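Local coordinates for putative ABC-transporter ATP-binding protein (Alicyclobacillus acidocaldarius, PDB 1Z47) that probably binds and hydrolyses ATP as the ATPase subunit of a putative ABC-type sulfate transporter, at residues B[208-213]-B[232-237]; B[36-41]-B[225-230]; B[127-132]-B[159-164]; B[106-111]-B[152-157]; B[315-320]-B[343-348]. All coordinates share one frame; numbering follows the deposited sequence.

Interaction 1 (B[208-213]-B[232-237]); sequences EALEVA and EVYEKP
Val233 and Tyr234, the two residues that receive Leu210 from the facing helix, sit in a closing helical turn held by the shortest backbone hydrogen bond within either segment, Lys236 N to Glu232 O at 2.8 Å. The contact itself is apolar. Leu210 points at the second helix and splits its two methyls between the two neighbours: CD2 comes within 4.2 Å of Val233 CG2, and CD1 within 4.4 Å of Tyr234 CD1. The leucine and valine side chains run antiparallel past one another, whereas CD1 reaches the tyrosine ring at a slant. A forked leucine suits this place because two consecutive residues, one branched and one aromatic, can share its end. Tyr234 holds its CG anti to the backbone N (chi1 -174°), which brings the ring within reach of Leu210 CD1 while its hydroxyl goes on to a hydrogen bond with Lys287. Arg285 makes a cation-pi contact with the same ring, and Phe308 of the second subunit meets it edge-to-face and also packs on Leu210. The contact thus joins the end of helix 206-212 to helix 230-235, with Ile246, just beyond helix 240-245, touching both Leu210 and Tyr234 at the border with the other subunit.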
# COMPACT_ATOMS: atom_id res chain seq x y z
N GLU B 208 -1.72 7.05 1.49
CA GLU B 208 -3.16 7.26 1.51
C GLU B 208 -3.48 8.66 2.05
O GLU B 208 -4.38 9.35 1.54
CB GLU B 208 -3.85 6.22 2.40
CG GLU B 208 -5.33 6.47 2.57
CD GLU B 208 -6.02 5.46 3.48
OE1 GLU B 208 -5.39 4.95 4.44
OE2 GLU B 208 -7.22 5.18 3.24
N ALA B 209 -2.76 9.08 3.08
CA ALA B 209 -2.99 10.39 3.67
C ALA B 209 -2.70 11.52 2.65
O ALA B 209 -3.49 12.44 2.50
CB ALA B 209 -2.13 10.57 4.93
N LEU B 210 -1.57 11.44 1.96
CA LEU B 210 -1.24 12.47 0.97
C LEU B 210 -2.25 12.51 -0.16
O LEU B 210 -2.57 13.58 -0.70
CB LEU B 210 0.14 12.22 0.34
CG LEU B 210 1.40 12.25 1.22
CD1 LEU B 210 2.59 11.78 0.38
CD2 LEU B 210 1.64 13.66 1.78
N GLU B 211 -2.74 11.34 -0.52
CA GLU B 211 -3.68 11.22 -1.62
C GLU B 211 -5.06 11.83 -1.42
O GLU B 211 -5.59 12.47 -2.33
CB GLU B 211 -3.87 9.77 -1.99
CG GLU B 211 -5.03 9.57 -2.92
CD GLU B 211 -4.62 9.09 -4.29
OE1 GLU B 211 -3.49 9.41 -4.74
OE2 GLU B 211 -5.43 8.39 -4.91
N VAL B 212 -5.66 11.62 -0.25
CA VAL B 212 -7.00 12.12 -0.06
C VAL B 212 -7.22 13.23 0.95
O VAL B 212 -8.24 13.90 0.88
CB VAL B 212 -7.99 10.97 0.27
CG1 VAL B 212 -7.93 9.88 -0.81
CG2 VAL B 212 -7.67 10.38 1.61
N ALA B 213 -6.29 13.45 1.87
CA ALA B 213 -6.52 14.49 2.89
C ALA B 213 -6.20 15.93 2.50
O ALA B 213 -5.29 16.20 1.71
CB ALA B 213 -5.76 14.13 4.16
N GLU B 232 3.02 20.46 2.78
CA GLU B 232 3.65 20.94 3.99
C GLU B 232 4.40 19.81 4.71
O GLU B 232 5.62 19.91 4.92
CB GLU B 232 2.62 21.59 4.91
CG GLU B 232 2.33 23.05 4.52
CD GLU B 232 1.15 23.69 5.23
OE1 GLU B 232 0.93 24.90 4.97
OE2 GLU B 232 0.46 23.02 6.03
N VAL B 233 3.69 18.74 5.06
CA VAL B 233 4.34 17.64 5.78
C VAL B 233 5.43 16.92 4.99
O VAL B 233 6.35 16.37 5.60
CB VAL B 233 3.31 16.61 6.30
CG1 VAL B 233 2.41 17.28 7.32
CG2 VAL B 233 2.51 16.02 5.14
N TYR B 234 5.36 16.95 3.66
CA TYR B 234 6.36 16.29 2.82
C TYR B 234 7.60 17.15 2.55
O TYR B 234 8.73 16.66 2.63
CB TYR B 234 5.75 15.89 1.47
CG TYR B 234 6.66 15.07 0.56
CD1 TYR B 234 6.59 13.67 0.53
CD2 TYR B 234 7.58 15.69 -0.28
CE1 TYR B 234 7.41 12.92 -0.33
CE2 TYR B 234 8.39 14.95 -1.13
CZ TYR B 234 8.30 13.57 -1.16
OH TYR B 234 9.10 12.87 -2.03
N GLU B 235 7.38 18.42 2.20
CA GLU B 235 8.49 19.30 1.88
C GLU B 235 9.06 20.07 3.08
O GLU B 235 10.24 20.41 3.07
CB GLU B 235 8.07 20.27 0.77
CG GLU B 235 7.68 19.56 -0.53
CD GLU B 235 8.86 18.94 -1.27
OE1 GLU B 235 9.85 18.53 -0.62
OE2 GLU B 235 8.79 18.83 -2.52
N LYS B 236 8.23 20.32 4.09
CA LYS B 236 8.64 21.04 5.28
C LYS B 236 8.33 20.27 6.57
O LYS B 236 7.60 20.74 7.45
CB LYS B 236 7.98 22.43 5.31
CG LYS B 236 8.32 23.26 4.06
CD LYS B 236 7.80 24.70 4.14
CE LYS B 236 6.31 24.79 3.83
NZ LYS B 236 5.77 26.18 3.97
N PRO B 237 8.87 19.04 6.69
CA PRO B 237 8.63 18.24 7.90
C PRO B 237 9.10 18.98 9.15
O PRO B 237 10.21 19.50 9.19
CB PRO B 237 9.42 16.95 7.63
CG PRO B 237 10.49 17.37 6.61
CD PRO B 237 9.72 18.32 5.72

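Interaction 2 (B[36-41]-B[225-230])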
# COMPACT_ATOMS: atom_id res chain seq x y z
N PHE B 36 -6.21 20.87 18.58
CA PHE B 36 -6.17 21.16 17.15
C PHE B 36 -7.52 21.66 16.74
O PHE B 36 -8.51 21.49 17.44
CB PHE B 36 -5.80 19.90 16.34
CG PHE B 36 -6.72 18.72 16.58
CD1 PHE B 36 -8.00 18.69 16.04
CD2 PHE B 36 -6.30 17.65 17.37
CE1 PHE B 36 -8.86 17.61 16.28
CE2 PHE B 36 -7.15 16.56 17.62
CZ PHE B 36 -8.43 16.54 17.08
N GLN B 37 -7.57 22.29 15.57
CA GLN B 37 -8.83 22.79 15.06
C GLN B 37 -8.98 22.34 13.63
O GLN B 37 -8.14 22.65 12.77
CB GLN B 37 -8.84 24.32 15.09
CG GLN B 37 -8.43 24.94 16.41
CD GLN B 37 -8.69 26.44 16.43
OE1 GLN B 37 -9.83 26.88 16.60
NE2 GLN B 37 -7.64 27.23 16.23
N ILE B 38 -10.05 21.60 13.36
CA ILE B 38 -10.33 21.13 12.00
C ILE B 38 -11.39 22.06 11.39
O ILE B 38 -12.41 22.35 12.01
CB ILE B 38 -10.83 19.66 12.02
CG1 ILE B 38 -9.67 18.73 12.40
CG2 ILE B 38 -11.39 19.28 10.67
CD1 ILE B 38 -10.06 17.27 12.57
N ARG B 39 -11.13 22.52 10.17
CA ARG B 39 -12.03 23.42 9.46
C ARG B 39 -13.30 22.75 8.90
O ARG B 39 -13.33 21.53 8.63
CB ARG B 39 -11.28 24.11 8.31
CG ARG B 39 -9.91 24.66 8.71
CD ARG B 39 -9.23 25.39 7.55
NE ARG B 39 -9.75 26.75 7.38
CZ ARG B 39 -9.45 27.55 6.36
NH1 ARG B 39 -9.97 28.77 6.31
NH2 ARG B 39 -8.64 27.14 5.39
N GLU B 40 -14.35 23.54 8.72
CA GLU B 40 -15.60 23.01 8.19
C GLU B 40 -15.43 22.54 6.74
O GLU B 40 -14.80 23.22 5.90
CB GLU B 40 -16.71 24.09 8.28
CG GLU B 40 -17.12 24.42 9.73
CD GLU B 40 -18.24 25.47 9.84
OE1 GLU B 40 -19.39 25.19 9.43
OE2 GLU B 40 -17.96 26.58 10.35
N GLY B 41 -15.96 21.35 6.45
CA GLY B 41 -15.88 20.80 5.11
C GLY B 41 -14.50 20.25 4.78
O GLY B 41 -14.21 19.91 3.63
N GLU B 225 2.75 15.69 16.07
CA GLU B 225 4.06 16.07 15.57
C GLU B 225 3.93 17.25 14.63
O GLU B 225 4.75 18.16 14.63
CB GLU B 225 4.72 14.90 14.85
CG GLU B 225 5.01 13.70 15.74
CD GLU B 225 6.28 13.89 16.55
OE1 GLU B 225 7.25 14.38 15.96
OE2 GLU B 225 6.32 13.53 17.75
N GLN B 226 2.89 17.22 13.80
CA GLN B 226 2.65 18.30 12.84
C GLN B 226 1.23 18.17 12.29
O GLN B 226 0.63 17.10 12.30
CB GLN B 226 3.69 18.27 11.71
CG GLN B 226 3.45 19.27 10.58
CD GLN B 226 4.65 19.49 9.68
OE1 GLN B 226 5.52 18.62 9.54
NE2 GLN B 226 4.70 20.65 9.05
N PHE B 227 0.69 19.29 11.84
CA PHE B 227 -0.65 19.33 11.28
C PHE B 227 -0.56 20.27 10.10
O PHE B 227 -0.48 21.49 10.28
CB PHE B 227 -1.62 19.83 12.36
CG PHE B 227 -3.07 19.82 11.95
CD1 PHE B 227 -3.58 18.80 11.13
CD2 PHE B 227 -3.94 20.81 12.41
CE1 PHE B 227 -4.93 18.78 10.77
CE2 PHE B 227 -5.30 20.79 12.06
CZ PHE B 227 -5.79 19.77 11.24
N GLY B 228 -0.50 19.71 8.90
CA GLY B 228 -0.37 20.53 7.71
C GLY B 228 -0.83 19.84 6.44
O GLY B 228 -1.28 18.70 6.47
N THR B 229 -0.71 20.55 5.31
CA THR B 229 -1.11 20.00 4.03
C THR B 229 -0.11 18.94 3.59
O THR B 229 1.00 18.87 4.11
CB THR B 229 -1.11 21.05 2.94
OG1 THR B 229 0.24 21.45 2.70
CG2 THR B 229 -1.96 22.27 3.34
N PRO B 230 -0.50 18.11 2.61
CA PRO B 230 0.38 17.06 2.10
C PRO B 230 1.74 17.63 1.71
O PRO B 230 2.79 17.05 2.01
CB PRO B 230 -0.39 16.53 0.89
CG PRO B 230 -1.80 16.60 1.36
CD PRO B 230 -1.84 17.99 2.02
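The ring of Phe227 presents its edge to strand 34-38: the carbonyl oxygen of Gln37 lies near the ring plane, 3.5 Å from CE2. Two aliphatic groups approach the same end of the ring at a slant, Ile38 CG1 lying 4.2 Å from CZ and Phe36 CB 4.4 Å from CE2. An aromatic edge carries a slight positive charge, so a carbonyl oxygen is a reasonable neighbour there, and Gln37 O is also hydrogen-bonded to Arg215. Phe227 can reach this far because its CG is anti to the backbone N (chi1 -175°), extending the ring straight toward the opposing strand, where it meets the Ile38 side chain at about a right angle. A long, flat residue suits a place where the axes of 36-38 and 225-228 come no closer than 9.7 Å, at an angle of 25°. The ring of Phe36 leads the other way and stacks on Phe17, within its own sheet. Val44 touches both Ile38 and Phe227 and so helps fill the interface between the sheets. Such packing of an antiparallel sheet, which includes strand 34-38, against the mostly parallel core sheet that ends in strand 223-228 is characteristic of the ABC ATPase domain.

Interaction 3 (B[127-132]-B[159-164])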
# COMPACT_ATOMS: atom_id res chain seq x y z
N ARG B 127 -33.71 7.41 -1.87
CA ARG B 127 -33.52 7.26 -3.29
C ARG B 127 -32.45 8.19 -3.78
O ARG B 127 -31.71 7.88 -4.72
CB ARG B 127 -34.84 7.48 -4.03
CG ARG B 127 -35.90 6.50 -3.55
CD ARG B 127 -37.15 6.46 -4.39
NE ARG B 127 -38.14 5.56 -3.77
CZ ARG B 127 -37.99 4.24 -3.65
NH1 ARG B 127 -36.90 3.63 -4.11
NH2 ARG B 127 -38.94 3.53 -3.04
N GLU B 128 -32.36 9.34 -3.12
CA GLU B 128 -31.38 10.36 -3.45
C GLU B 128 -29.98 9.77 -3.25
O GLU B 128 -29.14 9.83 -4.14
CB GLU B 128 -31.55 11.56 -2.52
CG GLU B 128 -30.71 12.78 -2.89
CD GLU B 128 -30.47 13.75 -1.72
OE1 GLU B 128 -31.42 14.02 -0.93
OE2 GLU B 128 -29.33 14.25 -1.59
N LEU B 129 -29.74 9.23 -2.06
CA LEU B 129 -28.44 8.65 -1.72
C LEU B 129 -28.08 7.46 -2.61
O LEU B 129 -26.95 7.35 -3.10
CB LEU B 129 -28.43 8.23 -0.25
CG LEU B 129 -28.44 9.40 0.73
CD1 LEU B 129 -28.71 8.90 2.14
CD2 LEU B 129 -27.11 10.13 0.63
N LEU B 130 -29.05 6.57 -2.84
CA LEU B 130 -28.79 5.39 -3.66
C LEU B 130 -28.36 5.73 -5.09
O LEU B 130 -27.45 5.09 -5.63
CB LEU B 130 -30.02 4.46 -3.68
CG LEU B 130 -30.42 3.84 -2.33
CD1 LEU B 130 -31.61 2.92 -2.54
CD2 LEU B 130 -29.25 3.06 -1.72
N ARG B 131 -29.01 6.70 -5.73
CA ARG B 131 -28.62 7.05 -7.08
C ARG B 131 -27.28 7.76 -7.06
O ARG B 131 -26.43 7.50 -7.91
CB ARG B 131 -29.67 7.94 -7.75
CG ARG B 131 -30.90 7.16 -8.21
CD ARG B 131 -32.10 8.06 -8.45
NE ARG B 131 -32.31 8.99 -7.34
CZ ARG B 131 -33.48 9.56 -7.06
NH1 ARG B 131 -34.54 9.31 -7.81
NH2 ARG B 131 -33.57 10.41 -6.05
N PHE B 132 -27.06 8.63 -6.08
CA PHE B 132 -25.77 9.31 -6.04
C PHE B 132 -24.64 8.30 -5.95
O PHE B 132 -23.64 8.42 -6.64
CB PHE B 132 -25.67 10.26 -4.85
CG PHE B 132 -24.31 10.88 -4.72
CD1 PHE B 132 -23.78 11.67 -5.75
CD2 PHE B 132 -23.53 10.64 -3.58
CE1 PHE B 132 -22.49 12.20 -5.65
CE2 PHE B 132 -22.24 11.18 -3.48
CZ PHE B 132 -21.72 11.95 -4.52
N ALA B 159 -24.61 5.82 6.85
CA ALA B 159 -24.02 6.83 7.73
C ALA B 159 -24.45 8.23 7.35
O ALA B 159 -24.69 9.06 8.23
CB ALA B 159 -22.47 6.73 7.71
N LEU B 160 -24.57 8.50 6.05
CA LEU B 160 -24.94 9.82 5.57
C LEU B 160 -26.41 10.18 5.56
O LEU B 160 -26.76 11.37 5.59
CB LEU B 160 -24.42 10.01 4.15
CG LEU B 160 -22.90 10.17 4.05
CD1 LEU B 160 -22.50 10.22 2.58
CD2 LEU B 160 -22.48 11.44 4.80
N ALA B 161 -27.27 9.17 5.51
CA ALA B 161 -28.71 9.40 5.46
C ALA B 161 -29.22 10.56 6.33
O ALA B 161 -29.86 11.48 5.82
CB ALA B 161 -29.46 8.11 5.81
N PRO B 162 -28.94 10.53 7.65
CA PRO B 162 -29.35 11.54 8.62
C PRO B 162 -28.72 12.91 8.43
O PRO B 162 -29.04 13.85 9.17
CB PRO B 162 -28.95 10.93 9.96
CG PRO B 162 -28.93 9.46 9.70
CD PRO B 162 -28.28 9.41 8.35
N ARG B 163 -27.81 13.04 7.47
CA ARG B 163 -27.15 14.31 7.20
C ARG B 163 -26.21 14.69 8.37
O ARG B 163 -26.32 15.78 8.94
CB ARG B 163 -28.23 15.39 7.01
CG ARG B 163 -27.80 16.62 6.19
CD ARG B 163 -28.45 16.63 4.80
NE ARG B 163 -29.82 16.12 4.84
CZ ARG B 163 -30.62 16.03 3.77
NH1 ARG B 163 -31.85 15.54 3.90
NH2 ARG B 163 -30.19 16.44 2.59
N PRO B 164 -25.29 13.79 8.75
CA PRO B 164 -24.37 14.09 9.86
C PRO B 164 -23.50 15.31 9.59
O PRO B 164 -23.24 15.65 8.43
CB PRO B 164 -23.51 12.82 9.97
CG PRO B 164 -24.44 11.75 9.48
CD PRO B 164 -25.11 12.40 8.29
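Leu129 leaves helix 119-132 with its CB directed at Leu160 and Ala161, where helix 148-160 ends in a turn, and its CG stands beside the backbone N, opposite the carbonyl carbon (chi1 -70°). From there the chain forks. Branch CD2 reaches Leu160 CB at 4.4 Å, a loose touch on the last turn of the helix. Branch CD1 makes the closer contact: it lies 3.4 Å from Ala161 CA, nearer than two carbons usually pack, and 3.8 Å from Ala161 CB. The methyl thus rests on the backbone of Ala161 as much as on its side chain, consistent with a small residue at this position. Behind it the chain turns sharply, in a type I beta turn from Leu160 to Arg163 closed by Arg163 N to Leu160 O at 2.7 Å, and Arg163 then takes positive phi. At the exposed border Glu128 OE1 stands 4.4 Å from Arg163 NH2, too far for a salt bridge. Arg125 is the stronger partner of that carboxylate, forming a salt bridge with Glu128 while also donating a hydrogen bond to Ala161 O. The chemistry is therefore divided: close apolar packing fixes the buried side, while at the surface Glu128 pairs with Arg125, and its charge may partly offset the proximity of Arg125 to Arg163, which feels no more than a longer-range attraction to the carboxylate.

Interaction 4 (B[106-111]-B[152-157]); sequences DNVSFG and QRVALA
Val108 CG2 and Ala157 CB meet at 3.4 Å, tighter than ordinary van der Waals contact, and this is where segments 106-111 and 152-157 come closest, with the CA atoms of Val108 and Ala157 5.8 Å apart. A residue as small as alanine suits so close an approach. Val108 places CG1 anti to its amide nitrogen (chi1 168°), which leaves CG2 beside that nitrogen and lodged between two successive points of the facing helix: Ala157 CB on one hand, and on the other Val154, whose O lies 3.9 Å away and whose CG1 lies 4.1 Å away. Both helices belong to the helical part of the ABC ATPase domain, and helix 148-160 is the one that begins in the LSGGQ signature sequence of the family. Were Val108 exchanged for an alanine, both methyls would be gone and Ala157 CB and Val154 CG1 would probably face a gap between the helices. Toward the start of helix 104-109 the fit is looser, for Asn107 offers just its CB to Val154 CG1, at 4.2 Å. The buried amide of Asn107 is used elsewhere, OD1 accepting from the amide of Phe99 and ND2 donating to Thr103 O. Ser109 turns away from the contact but is buried against Val126 of helix 119-132, its OG making a weak hydrogen bond to Asp106 O; the solvent side is reached at Phe110, an exposed ring that meets Phe99 edge-to-face.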
# COMPACT_ATOMS: atom_id res chain seq x y z
N ASP B 106 -33.37 -0.64 2.91
CA ASP B 106 -33.69 -0.54 4.33
C ASP B 106 -32.48 -0.27 5.20
O ASP B 106 -32.61 0.39 6.24
CB ASP B 106 -34.44 -1.78 4.79
CG ASP B 106 -35.85 -1.82 4.24
OD1 ASP B 106 -36.34 -0.76 3.80
OD2 ASP B 106 -36.47 -2.90 4.26
N ASN B 107 -31.32 -0.76 4.78
CA ASN B 107 -30.09 -0.51 5.54
C ASN B 107 -29.83 0.99 5.54
O ASN B 107 -29.50 1.57 6.58
CB ASN B 107 -28.91 -1.20 4.88
CG ASN B 107 -28.54 -2.49 5.58
OD1 ASN B 107 -27.88 -2.48 6.62
ND2 ASN B 107 -28.98 -3.62 5.02
N VAL B 108 -30.00 1.61 4.37
CA VAL B 108 -29.77 3.04 4.20
C VAL B 108 -30.82 3.97 4.83
O VAL B 108 -30.49 5.08 5.22
CB VAL B 108 -29.63 3.41 2.70
CG1 VAL B 108 -29.68 4.92 2.51
CG2 VAL B 108 -28.30 2.87 2.17
N SER B 109 -32.07 3.52 4.93
CA SER B 109 -33.12 4.37 5.49
C SER B 109 -33.07 4.39 7.01
O SER B 109 -33.63 5.28 7.65
CB SER B 109 -34.51 3.93 5.00
OG SER B 109 -34.91 2.71 5.58
N PHE B 110 -32.38 3.40 7.58
CA PHE B 110 -32.21 3.26 9.03
C PHE B 110 -32.05 4.58 9.81
O PHE B 110 -32.76 4.84 10.78
CB PHE B 110 -31.01 2.36 9.30
CG PHE B 110 -30.92 1.86 10.72
CD1 PHE B 110 -31.75 0.83 11.16
CD2 PHE B 110 -30.02 2.43 11.61
CE1 PHE B 110 -31.68 0.37 12.48
CE2 PHE B 110 -29.94 1.97 12.93
CZ PHE B 110 -30.77 0.94 13.36
N GLY B 111 -31.10 5.41 9.39
CA GLY B 111 -30.86 6.68 10.07
C GLY B 111 -32.00 7.68 10.04
O GLY B 111 -32.35 8.26 11.06
N GLN B 152 -19.40 -1.44 1.06
CA GLN B 152 -18.84 -0.22 1.67
C GLN B 152 -19.62 0.99 1.16
O GLN B 152 -19.82 1.95 1.89
CB GLN B 152 -17.36 -0.05 1.30
CG GLN B 152 -16.43 -1.07 1.93
CD GLN B 152 -16.62 -1.16 3.43
OE1 GLN B 152 -16.73 -0.14 4.12
NE2 GLN B 152 -16.66 -2.39 3.95
N ARG B 153 -20.05 0.96 -0.10
CA ARG B 153 -20.82 2.09 -0.59
C ARG B 153 -22.14 2.17 0.20
O ARG B 153 -22.62 3.26 0.52
CB ARG B 153 -21.11 1.97 -2.10
CG ARG B 153 -19.85 1.91 -2.96
CD ARG B 153 -20.04 2.55 -4.34
NE ARG B 153 -21.06 1.91 -5.18
CZ ARG B 153 -20.89 0.81 -5.90
NH1 ARG B 153 -21.90 0.33 -6.62
NH2 ARG B 153 -19.72 0.18 -5.94
N VAL B 154 -22.70 1.02 0.54
CA VAL B 154 -23.96 1.01 1.29
C VAL B 154 -23.75 1.54 2.71
O VAL B 154 -24.58 2.27 3.23
CB VAL B 154 -24.59 -0.43 1.33
CG1 VAL B 154 -25.87 -0.42 2.16
CG2 VAL B 154 -24.91 -0.91 -0.09
N ALA B 155 -22.63 1.18 3.32
CA ALA B 155 -22.32 1.63 4.68
C ALA B 155 -22.17 3.15 4.70
O ALA B 155 -22.62 3.83 5.62
CB ALA B 155 -21.02 0.93 5.18
N LEU B 156 -21.52 3.70 3.68
CA LEU B 156 -21.36 5.15 3.62
C LEU B 156 -22.74 5.81 3.43
O LEU B 156 -23.01 6.89 3.99
CB LEU B 156 -20.40 5.56 2.49
CG LEU B 156 -20.16 7.05 2.25
CD1 LEU B 156 -19.65 7.72 3.53
CD2 LEU B 156 -19.13 7.23 1.13
N ALA B 157 -23.62 5.16 2.67
CA ALA B 157 -24.97 5.72 2.45
C ALA B 157 -25.78 5.76 3.77
O ALA B 157 -26.43 6.77 4.07
CB ALA B 157 -25.71 4.90 1.37

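Interaction 5 (B[315-320]-B[343-348]); sequences CWIRTK and VHMNVT
Ile317 and Met345 reach toward each other across the contact, Ile317 CD1 touching Met345 CG at 3.6 Å and SD at 3.7 Å. The isoleucine gets there by an unusual route: its CG1 stands between the backbone N and the carbonyl carbon (chi1 59°), then chi2 extends fully so that CD1 projects straight across. Its other branch, CG2, rests 4.2 Å from Val343 CG2. Met345 is extended at chi2, but a bend at chi3 (-111°) swings CE over to Thr319 CG2, at 3.4 Å, the two side chains crossing at about a right angle. The first torsion of Thr319 sets OG1 between the backbone N and the carbonyl carbon, where it hydrogen-bonds Glu323 N, and leaves CG2 toward Met345. A leucine in place of Met345 would lack the flexible sulfur end, and Thr319 CG2 would probably be left without its close partner. The short pieces 315-319 and 343-347 cross at 101° and flank strand 301-308, whose Ala301 touches both Ile317 and Met345; such strong coiling is consistent with a small barrel of the OB type. With the threonine hydroxyl satisfied elsewhere, what remains is a purely apolar join, made by shape and by the pliancy of a thioether chain.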
# COMPACT_ATOMS: atom_id res chain seq x y z
N CYS B 315 16.71 1.47 -7.16
CA CYS B 315 18.05 0.93 -7.12
C CYS B 315 18.65 0.95 -5.71
O CYS B 315 18.75 2.00 -5.09
CB CYS B 315 18.94 1.72 -8.09
SG CYS B 315 20.59 0.99 -8.31
N TRP B 316 19.02 -0.22 -5.21
CA TRP B 316 19.65 -0.32 -3.90
C TRP B 316 21.17 -0.45 -4.08
O TRP B 316 21.65 -1.28 -4.87
CB TRP B 316 19.12 -1.54 -3.14
CG TRP B 316 17.70 -1.33 -2.65
CD1 TRP B 316 17.31 -0.73 -1.48
CD2 TRP B 316 16.49 -1.62 -3.37
NE1 TRP B 316 15.93 -0.63 -1.43
CE2 TRP B 316 15.41 -1.17 -2.58
CE3 TRP B 316 16.23 -2.22 -4.62
CZ2 TRP B 316 14.07 -1.30 -3.00
CZ3 TRP B 316 14.90 -2.35 -5.03
CH2 TRP B 316 13.84 -1.89 -4.22
N ILE B 317 21.91 0.39 -3.37
CA ILE B 317 23.38 0.39 -3.42
C ILE B 317 24.00 0.37 -2.01
O ILE B 317 23.42 0.89 -1.05
CB ILE B 317 23.90 1.64 -4.15
CG1 ILE B 317 23.41 2.89 -3.43
CG2 ILE B 317 23.43 1.61 -5.62
CD1 ILE B 317 23.94 4.20 -3.99
N ARG B 318 25.17 -0.25 -1.89
CA ARG B 318 25.89 -0.36 -0.62
C ARG B 318 27.17 0.45 -0.68
O ARG B 318 28.03 0.19 -1.52
CB ARG B 318 26.27 -1.81 -0.33
CG ARG B 318 27.01 -2.01 1.00
CD ARG B 318 27.61 -3.40 1.06
NE ARG B 318 26.64 -4.39 0.59
CZ ARG B 318 25.58 -4.79 1.29
NH1 ARG B 318 24.75 -5.69 0.77
NH2 ARG B 318 25.38 -4.32 2.51
N THR B 319 27.28 1.43 0.20
CA THR B 319 28.47 2.27 0.25
C THR B 319 29.65 1.50 0.81
O THR B 319 29.51 0.37 1.27
CB THR B 319 28.26 3.47 1.16
OG1 THR B 319 28.12 3.02 2.52
CG2 THR B 319 27.03 4.20 0.76
N LYS B 320 30.81 2.13 0.76
CA LYS B 320 32.04 1.54 1.28
C LYS B 320 31.87 1.24 2.78
O LYS B 320 32.30 0.19 3.26
CB LYS B 320 33.20 2.52 1.08
CG LYS B 320 33.06 3.83 1.88
CD LYS B 320 31.80 4.59 1.49
CE LYS B 320 31.45 5.67 2.50
NZ LYS B 320 30.34 6.52 2.00
N VAL B 343 29.45 2.65 -8.44
CA VAL B 343 28.88 3.96 -8.74
C VAL B 343 29.22 5.10 -7.79
O VAL B 343 29.64 4.89 -6.64
CB VAL B 343 27.33 3.90 -8.79
CG1 VAL B 343 26.87 3.05 -9.96
CG2 VAL B 343 26.78 3.36 -7.47
N HIS B 344 29.00 6.31 -8.30
CA HIS B 344 29.21 7.57 -7.61
C HIS B 344 27.81 8.09 -7.31
O HIS B 344 26.92 7.95 -8.15
CB HIS B 344 29.94 8.55 -8.55
CG HIS B 344 29.83 9.99 -8.15
ND1 HIS B 344 30.80 10.62 -7.39
CD2 HIS B 344 28.89 10.92 -8.41
CE1 HIS B 344 30.45 11.89 -7.21
NE2 HIS B 344 29.30 12.09 -7.81
N MET B 345 27.62 8.66 -6.12
CA MET B 345 26.34 9.21 -5.68
C MET B 345 26.33 10.72 -5.72
O MET B 345 27.37 11.36 -5.54
CB MET B 345 26.03 8.79 -4.24
CG MET B 345 25.69 7.34 -4.06
SD MET B 345 25.69 6.93 -2.29
CE MET B 345 27.11 5.89 -2.21
N ASN B 346 25.15 11.29 -5.91
CA ASN B 346 24.99 12.73 -5.98
C ASN B 346 23.73 13.15 -5.23
O ASN B 346 22.64 13.21 -5.82
CB ASN B 346 24.87 13.17 -7.43
CG ASN B 346 25.10 14.65 -7.62
OD1 ASN B 346 24.74 15.47 -6.77
ND2 ASN B 346 25.69 15.00 -8.75
N VAL B 347 23.87 13.46 -3.95
CA VAL B 347 22.72 13.87 -3.17
C VAL B 347 22.37 15.27 -3.63
O VAL B 347 23.22 16.13 -3.62
CB VAL B 347 23.06 13.84 -1.66
CG1 VAL B 347 21.91 14.38 -0.83
CG2 VAL B 347 23.39 12.42 -1.27
N THR B 348 21.11 15.48 -4.05
CA THR B 348 20.68 16.80 -4.54
C THR B 348 19.81 17.62 -3.57
O THR B 348 19.81 18.84 -3.66
CB THR B 348 19.91 16.68 -5.90
OG1 THR B 348 18.68 15.98 -5.72
CG2 THR B 348 20.77 15.95 -6.93

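Interactions 1 to 4 lie in the ATPase domain and interaction 5 in the beta-rich C-terminal part, on the opposite side of the chain's centre from interactions 3 and 4. Interactions 3 and 4 share helix 148-160 and touch, Leu130 CD2 lying 4.0 Å from Val108 CG2, so three helices pack as one unit. Interactions 1 and 2 also touch, and strand 223-228 leads into helix 230-235. The touching residues of interactions 1, 4 and 5 are all buried and their contacts apolar, whereas interaction 3 adds charges at an exposed border and interaction 2, partly buried, sets a carbonyl at an aromatic edge. Interaction 1 alone is lined extensively by the second subunit.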